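CELL WALL surface anchor family protein (PDB 3ZGH) is a pneumococcal serine-rich repeat surface protein whose basic, beta-rich MSCRAMM domain binds keratin 10, probably helping the bacterium adhere to host cells. Local coordinates at residues K57-T63 with L155-V161; Y87-T91 with Y136-N140; T93-L99 with S169-Y175; P106-Y112 with S123-M129. The contacts are given in a common frame with arbitrary orientation. Residues are numbered along the deposited sequence.

Contact 1: residues K57-T63 with L155-V161; sequences KLTFTYT and LTSSWTV
This is an antiparallel pairing of two adjacent strands inside the large sheet of the MSCRAMM domain. Segments 57-63 and 155-161 are in beta conformation throughout. Their axes approach to 4.5 Å, at 166° between N-to-C directions. Leu58/Val161, Phe60/Trp159 and Tyr62/Ser157 are hydrogen-bonded pairs, and Thr59/Thr160, Thr61/Ser158 and Thr63/Thr156 are non-hydrogen-bonded pairs. Six backbone bonds join them. Leu58 N to Val161 O, Val161 N to Leu58 O, Phe60 N to Trp159 O, Tyr62 N to Ser157 O and Ser157 N to Tyr62 O are each 2.8 Å; Trp159 N to Phe60 O is 3.1 Å.

Side chains alternate between two faces. Thr59, Thr61, Thr63, Thr156, Ser158 and Thr160 form the more polar face; most are partly exposed, while Thr156 is buried. There Thr63 OG1 and Thr156 OG1 share a hydrogen bond of 2.8 Å. Leu58, Phe60, Tyr62, Ser157, Trp159 and Val161 fill the buried face; Ser157 OG bonds Asn111 and Asn88. Trp159 (chi1 p, chi2 96°) lies back across the pair. Phe60 (chi1 m) sets CB 3.6 Å from the centroid of the Trp159 six-membered ring, a CH-pi contact. Its ring is nearly parallel to the Trp159 five-membered ring (planes at 8°, centroids 4.6 Å apart), but barely overlaps it. Phe60 CE2 meets Val161 CG2 at 3.8 Å.

Strand 43-53 flanks segment 57-63, and strand 109-114 flanks segment 155-161. Phe170 meets Phe60 edge-to-face, and Phe172 meets Tyr62 likewise.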
# COMPACT_ATOMS: atom_id res chain seq x y z
N LYS A 57 -0.44 7.55 17.40
CA LYS A 57 -0.08 7.56 16.00
C LYS A 57 -1.01 6.68 15.18
O LYS A 57 -1.71 5.79 15.73
CB LYS A 57 1.36 7.08 15.83
CG LYS A 57 1.58 5.65 16.35
CD LYS A 57 3.06 5.29 16.32
CE LYS A 57 3.29 3.83 16.72
NZ LYS A 57 2.87 3.59 18.13
N LEU A 58 -1.04 6.93 13.89
CA LEU A 58 -1.63 5.99 12.96
C LEU A 58 -0.50 5.13 12.41
O LEU A 58 0.56 5.68 12.06
CB LEU A 58 -2.29 6.70 11.79
CG LEU A 58 -3.52 7.57 12.03
CD1 LEU A 58 -4.04 8.18 10.71
CD2 LEU A 58 -4.63 6.75 12.75
N THR A 59 -0.71 3.82 12.36
CA THR A 59 0.21 2.90 11.68
C THR A 59 -0.49 2.37 10.44
O THR A 59 -1.61 1.82 10.52
CB THR A 59 0.58 1.74 12.59
OG1 THR A 59 1.18 2.27 13.78
CG2 THR A 59 1.57 0.74 11.90
N PHE A 60 0.16 2.55 9.30
CA PHE A 60 -0.34 2.11 8.01
C PHE A 60 0.47 0.90 7.53
O PHE A 60 1.72 0.94 7.58
CB PHE A 60 -0.17 3.24 6.98
CG PHE A 60 -1.10 4.41 7.15
CD1 PHE A 60 -2.24 4.52 6.38
CD2 PHE A 60 -0.81 5.43 8.06
CE1 PHE A 60 -3.10 5.63 6.52
CE2 PHE A 60 -1.63 6.54 8.16
CZ PHE A 60 -2.79 6.63 7.41
N THR A 61 -0.20 -0.14 7.03
CA THR A 61 0.46 -1.29 6.41
C THR A 61 -0.26 -1.56 5.08
O THR A 61 -1.46 -1.90 5.06
CB THR A 61 0.43 -2.55 7.30
OG1 THR A 61 0.98 -2.26 8.58
CG2 THR A 61 1.28 -3.70 6.67
N TYR A 62 0.47 -1.38 3.99
CA TYR A 62 -0.06 -1.41 2.65
C TYR A 62 0.58 -2.52 1.84
O TYR A 62 1.80 -2.51 1.67
CB TYR A 62 0.26 -0.05 2.02
CG TYR A 62 0.13 0.05 0.52
CD1 TYR A 62 -1.05 -0.30 -0.12
CD2 TYR A 62 1.17 0.57 -0.25
CE1 TYR A 62 -1.17 -0.17 -1.50
CE2 TYR A 62 1.06 0.70 -1.59
CZ TYR A 62 -0.10 0.33 -2.22
OH TYR A 62 -0.16 0.50 -3.57
N THR A 63 -0.21 -3.44 1.31
CA THR A 63 0.30 -4.62 0.61
C THR A 63 -0.35 -4.70 -0.76
O THR A 63 -1.56 -4.55 -0.87
CB THR A 63 -0.03 -5.92 1.37
OG1 THR A 63 0.59 -5.90 2.64
CG2 THR A 63 0.46 -7.17 0.61
N LEU A 155 4.03 -7.26 -1.89
CA LEU A 155 4.96 -6.16 -1.74
C LEU A 155 4.31 -5.20 -0.75
O LEU A 155 3.22 -4.64 -1.02
CB LEU A 155 5.17 -5.49 -3.09
CG LEU A 155 6.11 -4.29 -3.12
CD1 LEU A 155 7.47 -4.64 -2.58
CD2 LEU A 155 6.21 -3.77 -4.55
N THR A 156 4.98 -5.01 0.40
CA THR A 156 4.37 -4.36 1.56
C THR A 156 5.20 -3.15 1.98
O THR A 156 6.45 -3.21 1.98
CB THR A 156 4.23 -5.36 2.73
OG1 THR A 156 3.36 -6.46 2.35
CG2 THR A 156 3.69 -4.69 4.01
N SER A 157 4.51 -2.05 2.30
CA SER A 157 5.13 -0.84 2.77
C SER A 157 4.41 -0.45 4.06
O SER A 157 3.17 -0.65 4.17
CB SER A 157 4.98 0.27 1.73
OG SER A 157 5.70 -0.00 0.51
N SER A 158 5.14 0.07 5.05
CA SER A 158 4.46 0.51 6.28
C SER A 158 5.11 1.77 6.79
O SER A 158 6.31 2.01 6.56
CB SER A 158 4.50 -0.56 7.38
OG SER A 158 5.87 -0.84 7.71
N TRP A 159 4.32 2.59 7.49
CA TRP A 159 4.80 3.87 8.04
C TRP A 159 3.86 4.26 9.17
O TRP A 159 2.75 3.70 9.29
CB TRP A 159 4.86 4.95 6.96
CG TRP A 159 3.53 5.31 6.34
CD1 TRP A 159 2.69 6.37 6.69
CD2 TRP A 159 2.88 4.64 5.27
NE1 TRP A 159 1.55 6.35 5.92
CE2 TRP A 159 1.64 5.30 5.04
CE3 TRP A 159 3.20 3.51 4.50
CZ2 TRP A 159 0.75 4.89 4.06
CZ3 TRP A 159 2.30 3.10 3.52
CH2 TRP A 159 1.09 3.80 3.30
N THR A 160 4.30 5.20 9.99
CA THR A 160 3.46 5.75 11.03
C THR A 160 3.28 7.24 10.81
O THR A 160 4.08 7.89 10.10
CB THR A 160 4.09 5.52 12.42
OG1 THR A 160 5.37 6.13 12.43
CG2 THR A 160 4.24 4.01 12.72
N VAL A 161 2.24 7.79 11.43
CA VAL A 161 1.97 9.24 11.34
C VAL A 161 1.52 9.68 12.72
O VAL A 161 0.54 9.12 13.25
CB VAL A 161 0.85 9.56 10.32
CG1 VAL A 161 0.66 11.06 10.20
CG2 VAL A 161 1.16 8.96 8.91

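Contact 2: residues Y87-T91 with Y136-N140; sequences YNSGT and YTWGN
A loop packs here on the outermost strand, 136-138, of the large antiparallel sheet. Segment 87-91 runs from the end of strand 85-87 into loop. Segment 136-140 carries that strand, where the Tyr136 backbone bonds Met96 and Leu97, then turns at Gly139 and Asn140. The backbones of the two segments do not pair: the CA atoms of Ser89 and Trp138 are 7.1 Å apart, and those of Thr91 and Gly139 6.7 Å.

Most of the contact is van der Waals. The Trp138 side chain (chi1 p, chi2 88°) reaches back over the loop, and Ser89 CB lies over one face of its indole. Thr137 (chi1 -35°) points toward the loop. Its CG2 sits 3.3 Å from Gly90 O and 3.1 Å from Thr91 O. Trp138 also meets Trp159 of the central strands.

Polar contacts are indirect. Ser89 OG (chi1 p) is 3.4 Å from Trp138 NE1, but the angle is too poor for a hydrogen bond. Asn88 (chi1 p, chi2 -18°) ties the loop to the sheet: its ND2 bonds Ser157 and its O bonds Tyr62. One water joins the two segments: it donates to Asn88 OD1 at 2.7 Å and accepts from Trp138 NE1 at 2.9 Å.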
# COMPACT_ATOMS: atom_id res chain seq x y z
N TYR A 87 5.90 -2.11 -9.23
CA TYR A 87 6.03 -1.16 -8.11
C TYR A 87 4.70 -1.08 -7.35
O TYR A 87 3.65 -1.33 -7.95
CB TYR A 87 6.32 0.24 -8.63
CG TYR A 87 7.66 0.43 -9.30
CD1 TYR A 87 8.84 0.07 -8.66
CD2 TYR A 87 7.75 1.03 -10.55
CE1 TYR A 87 10.07 0.30 -9.25
CE2 TYR A 87 8.96 1.25 -11.15
CZ TYR A 87 10.12 0.88 -10.51
OH TYR A 87 11.34 1.10 -11.11
N ASN A 88 4.73 -0.73 -6.06
CA ASN A 88 3.49 -0.44 -5.31
C ASN A 88 3.33 1.07 -5.03
O ASN A 88 2.46 1.49 -4.26
CB ASN A 88 3.44 -1.21 -3.99
CG ASN A 88 4.48 -0.70 -2.97
OD1 ASN A 88 5.46 -0.02 -3.34
ND2 ASN A 88 4.30 -1.10 -1.70
N SER A 89 4.17 1.91 -5.64
CA SER A 89 4.04 3.34 -5.41
C SER A 89 4.31 4.09 -6.69
O SER A 89 5.12 3.66 -7.49
CB SER A 89 4.98 3.83 -4.31
OG SER A 89 6.31 3.47 -4.62
N GLY A 90 3.61 5.20 -6.89
CA GLY A 90 3.88 6.03 -8.06
C GLY A 90 5.06 6.98 -7.86
O GLY A 90 5.60 7.11 -6.78
N THR A 91 5.48 7.66 -8.92
CA THR A 91 6.45 8.73 -8.75
C THR A 91 5.74 9.96 -8.17
O THR A 91 4.83 9.86 -7.34
CB THR A 91 7.07 9.11 -10.09
OG1 THR A 91 6.06 9.70 -10.93
CG2 THR A 91 7.65 7.88 -10.78
N TYR A 136 1.37 13.49 -0.06
CA TYR A 136 2.69 12.87 -0.02
C TYR A 136 2.80 11.73 -1.05
O TYR A 136 1.81 11.05 -1.37
CB TYR A 136 2.94 12.28 1.38
CG TYR A 136 2.97 13.28 2.51
CD1 TYR A 136 4.17 13.83 2.94
CD2 TYR A 136 1.81 13.68 3.13
CE1 TYR A 136 4.21 14.77 3.95
CE2 TYR A 136 1.83 14.62 4.17
CZ TYR A 136 3.04 15.16 4.57
OH TYR A 136 3.08 16.09 5.59
N THR A 137 4.02 11.50 -1.53
CA THR A 137 4.37 10.23 -2.16
C THR A 137 5.70 9.79 -1.57
O THR A 137 6.28 10.50 -0.76
CB THR A 137 4.56 10.34 -3.69
OG1 THR A 137 3.64 11.29 -4.23
CG2 THR A 137 4.33 9.00 -4.37
N TRP A 138 6.20 8.64 -1.99
CA TRP A 138 7.55 8.27 -1.62
C TRP A 138 8.34 7.75 -2.82
O TRP A 138 7.77 7.37 -3.84
CB TRP A 138 7.53 7.28 -0.46
CG TRP A 138 6.91 5.91 -0.71
CD1 TRP A 138 7.54 4.79 -1.21
CD2 TRP A 138 5.56 5.51 -0.43
NE1 TRP A 138 6.65 3.73 -1.25
CE2 TRP A 138 5.44 4.16 -0.77
CE3 TRP A 138 4.44 6.18 0.09
CZ2 TRP A 138 4.24 3.45 -0.63
CZ3 TRP A 138 3.26 5.49 0.24
CH2 TRP A 138 3.17 4.14 -0.11
N GLY A 139 9.67 7.79 -2.68
CA GLY A 139 10.59 7.36 -3.72
C GLY A 139 11.52 6.25 -3.24
O GLY A 139 11.30 5.66 -2.17
N ASN A 140 12.55 5.94 -4.02
CA ASN A 140 13.30 4.71 -3.80
C ASN A 140 12.28 3.59 -3.60
O ASN A 140 12.37 2.81 -2.65
CB ASN A 140 14.21 4.83 -2.56
CG ASN A 140 15.49 5.61 -2.84
OD1 ASN A 140 15.99 5.63 -3.97
ND2 ASN A 140 16.04 6.24 -1.81
O HOH W 1 7.56 1.06 -2.01

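Contact 3: residues T93-L99 with S169-Y175; sequences TQTMLTL and SFTFTPY. With ACT (acetate ion), chain D.
Strands 97-99 and 170-172 run antiparallel, at 179° between N-to-C directions, with axes 4.8 Å apart. Leu97/Phe172 and Leu99/Phe170 are non-hydrogen-bonded pairs, with CA atoms 4.6 and 4.4 Å apart respectively. Thr98/Thr171 between them is hydrogen-bonded, Thr98 N to Thr171 O at 3.0 Å and Thr171 N to Thr98 O at 3.1 Å. Thr173 N adds a bond to Met96 O at 2.9 Å. Beyond it both chains are loop. Met96 and Leu97 both face Tyr136 in a classic beta bulge.

The pair belongs to a small three-stranded sheet, with 193-195 on the other side of 170-172. This sheet packs against the large one. Leu97, Leu99, Phe170 and Phe172 share the inward face. Phe170 (chi1 p) and Phe172 (chi1 t) meet Phe60 and Tyr62, respectively, edge-to-face. Leu97 CD1 lies 4.3 Å from Phe172 CD1, and Leu99 CD2 lies 4.0 Å from Phe170 CB. Met96 (m, m, m) places CE 3.9 Å from Phe172 CZ and SD 3.9 Å from Tyr175 CB.

On the other face Thr98 OG1 and Thr171 OG1 share a hydrogen bond of 2.6 Å, both residues with chi1 p. An acetate, probably from the crystallisation liquor, has O 3.0 Å from Ser169 OG and OXT 3.1 Å from Thr98 OG1; Ser169 OG also bonds Asp167. In the loop part, Gln94 NE2 gives a weak 3.4 Å hydrogen bond to Pro174 O.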
# COMPACT_ATOMS: atom_id res chain seq x y z
N THR A 93 4.00 10.77 -10.13
CA THR A 93 2.91 10.30 -10.99
C THR A 93 1.55 10.39 -10.29
O THR A 93 0.51 10.51 -10.95
CB THR A 93 3.15 8.82 -11.36
OG1 THR A 93 3.74 8.74 -12.67
CG2 THR A 93 1.84 8.01 -11.33
N GLN A 94 1.56 10.29 -8.97
CA GLN A 94 0.34 10.55 -8.22
C GLN A 94 0.60 10.64 -6.73
O GLN A 94 1.37 9.87 -6.16
CB GLN A 94 -0.73 9.47 -8.48
CG GLN A 94 -0.49 8.17 -7.74
CD GLN A 94 -1.68 7.21 -7.81
OE1 GLN A 94 -2.42 7.18 -8.80
NE2 GLN A 94 -1.87 6.43 -6.73
N THR A 95 -0.08 11.59 -6.10
CA THR A 95 -0.15 11.62 -4.65
C THR A 95 -0.69 10.29 -4.13
O THR A 95 -1.69 9.81 -4.64
CB THR A 95 -1.06 12.74 -4.20
OG1 THR A 95 -0.54 13.97 -4.70
CG2 THR A 95 -1.14 12.79 -2.66
N MET A 96 -0.02 9.69 -3.15
CA MET A 96 -0.51 8.46 -2.54
C MET A 96 -1.35 8.71 -1.29
O MET A 96 -2.18 7.90 -0.93
CB MET A 96 0.65 7.56 -2.09
CG MET A 96 1.66 7.22 -3.15
SD MET A 96 1.23 5.82 -4.20
CE MET A 96 0.84 4.49 -3.03
N LEU A 97 -1.05 9.80 -0.58
CA LEU A 97 -1.57 9.97 0.79
C LEU A 97 -1.82 11.45 1.07
O LEU A 97 -0.96 12.28 0.83
CB LEU A 97 -0.57 9.38 1.78
CG LEU A 97 -0.95 9.51 3.27
CD1 LEU A 97 -2.05 8.53 3.63
CD2 LEU A 97 0.28 9.26 4.10
N THR A 98 -3.01 11.78 1.54
CA THR A 98 -3.25 13.14 2.01
C THR A 98 -3.65 12.99 3.47
O THR A 98 -4.21 11.94 3.86
CB THR A 98 -4.37 13.86 1.24
OG1 THR A 98 -5.59 13.13 1.41
CG2 THR A 98 -4.03 13.94 -0.24
N LEU A 99 -3.31 13.98 4.29
CA LEU A 99 -3.43 13.85 5.75
C LEU A 99 -4.21 15.02 6.32
O LEU A 99 -4.03 16.16 5.89
CB LEU A 99 -2.04 13.80 6.38
CG LEU A 99 -1.19 12.59 6.01
CD1 LEU A 99 0.15 12.69 6.71
CD2 LEU A 99 -1.90 11.28 6.40
N SER A 169 -8.33 12.62 9.80
CA SER A 169 -8.77 12.16 8.48
C SER A 169 -7.58 11.91 7.54
O SER A 169 -6.48 12.44 7.76
CB SER A 169 -9.75 13.16 7.87
OG SER A 169 -9.15 14.42 7.61
N PHE A 170 -7.78 11.10 6.51
CA PHE A 170 -6.75 10.90 5.51
C PHE A 170 -7.43 10.34 4.26
O PHE A 170 -8.58 9.87 4.32
CB PHE A 170 -5.66 9.93 6.03
CG PHE A 170 -6.14 8.52 6.23
CD1 PHE A 170 -6.16 7.61 5.17
CD2 PHE A 170 -6.60 8.10 7.48
CE1 PHE A 170 -6.65 6.32 5.36
CE2 PHE A 170 -7.09 6.82 7.68
CZ PHE A 170 -7.11 5.93 6.63
N THR A 171 -6.74 10.40 3.13
CA THR A 171 -7.15 9.60 1.99
C THR A 171 -5.91 8.88 1.48
O THR A 171 -4.81 9.44 1.50
CB THR A 171 -7.75 10.43 0.84
OG1 THR A 171 -6.70 11.08 0.15
CG2 THR A 171 -8.77 11.45 1.33
N PHE A 172 -6.07 7.64 1.03
CA PHE A 172 -4.97 6.88 0.48
C PHE A 172 -5.38 6.35 -0.90
O PHE A 172 -6.49 5.83 -1.07
CB PHE A 172 -4.60 5.72 1.42
CG PHE A 172 -3.55 4.82 0.86
CD1 PHE A 172 -2.20 5.16 0.97
CD2 PHE A 172 -3.90 3.65 0.20
CE1 PHE A 172 -1.23 4.36 0.43
CE2 PHE A 172 -2.92 2.83 -0.33
CZ PHE A 172 -1.58 3.19 -0.22
N THR A 173 -4.49 6.51 -1.89
CA THR A 173 -4.74 6.07 -3.25
C THR A 173 -3.76 4.95 -3.62
O THR A 173 -2.54 5.16 -3.71
CB THR A 173 -4.59 7.23 -4.25
OG1 THR A 173 -5.46 8.30 -3.86
CG2 THR A 173 -4.94 6.78 -5.69
N PRO A 174 -4.27 3.73 -3.80
CA PRO A 174 -3.38 2.61 -4.13
C PRO A 174 -2.80 2.73 -5.52
O PRO A 174 -3.37 3.39 -6.39
CB PRO A 174 -4.29 1.38 -4.02
CG PRO A 174 -5.65 1.92 -4.31
CD PRO A 174 -5.68 3.31 -3.68
N TYR A 175 -1.68 2.06 -5.74
CA TYR A 175 -0.98 2.15 -6.99
C TYR A 175 -0.23 0.84 -7.21
O TYR A 175 0.37 0.28 -6.30
CB TYR A 175 0.00 3.32 -6.95
CG TYR A 175 0.84 3.47 -8.21
CD1 TYR A 175 0.45 4.31 -9.24
CD2 TYR A 175 2.01 2.75 -8.37
CE1 TYR A 175 1.24 4.43 -10.42
CE2 TYR A 175 2.78 2.86 -9.51
CZ TYR A 175 2.40 3.69 -10.53
OH TYR A 175 3.23 3.77 -11.65
C ACT D . -8.29 14.42 4.24
O ACT D . -8.51 15.48 4.88
OXT ACT D . -7.11 14.26 3.84
CH3 ACT D . -9.39 13.42 3.98

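Contact 4: residues P106-Y112 with S123-M129; sequences PSGVKNY and SYNTSTM. With EDO (1,2-ethanediol), chain G.
Asn111 makes both side-chain hydrogen bonds between segments 106-112 and 123-129. Its m rotamer (chi2 -65°) brings ND2 within 2.8 Å of both Asn125 O and Ser127 OG, and it donates to each. Asn111 OD1 is taken by Ser157 on the next strand. Ser127 (chi1 m) turns OG to meet the amide. Val109 (chi1 t) has CB 4.1 Å from Ser127 CB, and Val109 CG2 touches Met129 CG at 3.6 Å. Met129 has chi1 m and an off-well chi2 of -127°; its CE lies 4.0 Å from Pro106 CB. Ser107 (chi1 p) donates from OG to Gly108 O at 2.7 Å, and the same OG accepts from Thr160 N on strand 154-162.

These residues belong to the antiparallel beta hairpin of strands 109-114 and 120-131, in the large sheet. The strand axes approach to 4.5 Å at 154°. Val109/Ser127 is a hydrogen-bonded pair: Val109 N to Ser127 O and Ser127 N to Val109 O are both 2.8 Å. Tyr124 N bonds Asn111 O at 2.8 Å, and Tyr112/Ser123 is a non-hydrogen-bonded pair with CA atoms 4.2 Å apart.

Between these pairs the strands are bridged by a water that accepts from Asn111 N (2.9 Å) and donates to Tyr124 O (2.6 Å). A second water accepts from Met129 N (2.7 Å) and donates to Ser107 O (2.8 Å). An ethanediol, probably from the crystallisation liquor, accepts from Asn125 N through O2 at 3.0 Å.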
# COMPACT_ATOMS: atom_id res chain seq x y z
N PRO A 106 4.79 12.09 8.30
CA PRO A 106 4.94 10.63 8.25
C PRO A 106 6.37 10.19 8.54
O PRO A 106 7.31 10.94 8.25
CB PRO A 106 4.60 10.30 6.80
CG PRO A 106 3.81 11.46 6.31
CD PRO A 106 4.32 12.66 7.03
N SER A 107 6.54 8.99 9.10
CA SER A 107 7.85 8.39 9.28
C SER A 107 8.42 7.98 7.91
O SER A 107 7.77 8.17 6.87
CB SER A 107 7.72 7.13 10.13
OG SER A 107 6.99 6.12 9.41
N GLY A 108 9.62 7.39 7.94
CA GLY A 108 10.13 6.64 6.81
C GLY A 108 9.16 5.50 6.48
O GLY A 108 8.37 5.04 7.34
N VAL A 109 9.22 5.05 5.23
CA VAL A 109 8.35 3.98 4.76
C VAL A 109 9.19 2.71 4.64
O VAL A 109 10.11 2.64 3.79
CB VAL A 109 7.77 4.34 3.39
CG1 VAL A 109 6.92 3.20 2.82
CG2 VAL A 109 6.94 5.63 3.48
N LYS A 110 8.94 1.72 5.50
CA LYS A 110 9.65 0.46 5.39
C LYS A 110 9.06 -0.29 4.20
O LYS A 110 7.85 -0.18 3.93
CB LYS A 110 9.47 -0.35 6.67
CG LYS A 110 10.17 0.25 7.91
CD LYS A 110 10.03 -0.69 9.10
CE LYS A 110 10.42 -0.03 10.43
NZ LYS A 110 11.84 0.42 10.49
N ASN A 111 9.91 -0.99 3.46
CA ASN A 111 9.45 -1.83 2.34
C ASN A 111 9.94 -3.25 2.53
O ASN A 111 11.10 -3.45 2.93
CB ASN A 111 10.03 -1.31 1.02
CG ASN A 111 9.54 0.07 0.68
OD1 ASN A 111 8.36 0.26 0.44
ND2 ASN A 111 10.45 1.02 0.61
N TYR A 112 9.10 -4.22 2.24
CA TYR A 112 9.46 -5.61 2.43
C TYR A 112 8.56 -6.53 1.65
O TYR A 112 7.50 -6.11 1.20
CB TYR A 112 9.50 -5.99 3.93
CG TYR A 112 8.34 -5.59 4.78
CD1 TYR A 112 7.41 -6.54 5.20
CD2 TYR A 112 8.18 -4.28 5.23
CE1 TYR A 112 6.30 -6.18 6.03
CE2 TYR A 112 7.09 -3.91 6.05
CZ TYR A 112 6.15 -4.87 6.44
OH TYR A 112 5.08 -4.55 7.26
N SER A 123 13.60 -7.82 3.69
CA SER A 123 13.34 -6.39 3.73
C SER A 123 14.14 -5.65 2.70
O SER A 123 15.26 -6.03 2.40
CB SER A 123 13.63 -5.83 5.13
OG SER A 123 14.91 -6.23 5.54
N TYR A 124 13.56 -4.57 2.18
CA TYR A 124 14.20 -3.72 1.19
C TYR A 124 14.50 -2.34 1.79
O TYR A 124 14.20 -2.10 2.95
CB TYR A 124 13.26 -3.56 -0.01
CG TYR A 124 13.19 -4.76 -0.95
CD1 TYR A 124 14.35 -5.41 -1.36
CD2 TYR A 124 11.96 -5.23 -1.46
CE1 TYR A 124 14.30 -6.48 -2.23
CE2 TYR A 124 11.90 -6.32 -2.34
CZ TYR A 124 13.09 -6.93 -2.73
OH TYR A 124 13.11 -8.02 -3.60
N ASN A 125 15.08 -1.43 1.01
CA ASN A 125 15.41 -0.09 1.49
C ASN A 125 14.20 0.65 2.02
O ASN A 125 13.10 0.54 1.44
CB ASN A 125 16.00 0.76 0.36
CG ASN A 125 17.37 0.24 -0.15
OD1 ASN A 125 18.11 -0.43 0.58
ND2 ASN A 125 17.70 0.58 -1.39
N THR A 126 14.40 1.43 3.08
CA THR A 126 13.37 2.34 3.60
C THR A 126 13.26 3.58 2.73
O THR A 126 14.26 4.21 2.43
CB THR A 126 13.70 2.77 5.04
OG1 THR A 126 13.59 1.63 5.90
CG2 THR A 126 12.73 3.87 5.55
N SER A 127 12.05 3.94 2.33
CA SER A 127 11.85 5.11 1.48
C SER A 127 11.55 6.34 2.30
O SER A 127 11.07 6.24 3.44
CB SER A 127 10.67 4.87 0.54
OG SER A 127 10.86 3.67 -0.20
N THR A 128 11.76 7.51 1.70
CA THR A 128 11.46 8.77 2.37
C THR A 128 10.23 9.42 1.72
O THR A 128 10.13 9.52 0.51
CB THR A 128 12.68 9.73 2.28
OG1 THR A 128 13.80 9.13 2.95
CG2 THR A 128 12.36 11.09 2.91
N MET A 129 9.26 9.80 2.53
CA MET A 129 8.10 10.52 2.00
C MET A 129 8.44 11.97 1.71
O MET A 129 9.16 12.61 2.46
CB MET A 129 6.95 10.48 2.99
CG MET A 129 6.31 9.13 3.08
SD MET A 129 4.54 9.26 2.86
CE MET A 129 4.04 7.79 3.76
C1 EDO G . 14.73 -1.11 -3.26
O1 EDO G . 15.00 -0.61 -4.58
C2 EDO G . 15.54 -2.38 -3.01
O2 EDO G . 16.13 -2.34 -1.69
O HOH W 2 9.37 9.79 5.22
O HOH W 3 12.56 -1.10 4.74

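Contacts 1, 2 and 4 involve the large sheet, while contact 3 pairs strands of the small sheet. Contacts 1 and 4, centres 9 Å apart, meet at neighbouring strands: Thr156 O is 2.8 Å from Tyr112 N. Ser157 joins three contacts, its OG lying 2.7 Å from Asn111 OD1 and 2.8 Å from Asn88 ND2. Tyr62 OH reaches Asn88 O at 2.9 Å and Tyr175 N at 3.1 Å, tying contact 1 to contacts 2 and 3. Tyr136 N meets Leu97 O at 2.8 Å, linking contact 2 to contact 3. Contacts 3 and 4, centres 16 Å apart, touch through Leu99 CD1 and Pro106 CG at 3.9 Å and Leu97 CD2 and Met129 CE at 4.1 Å.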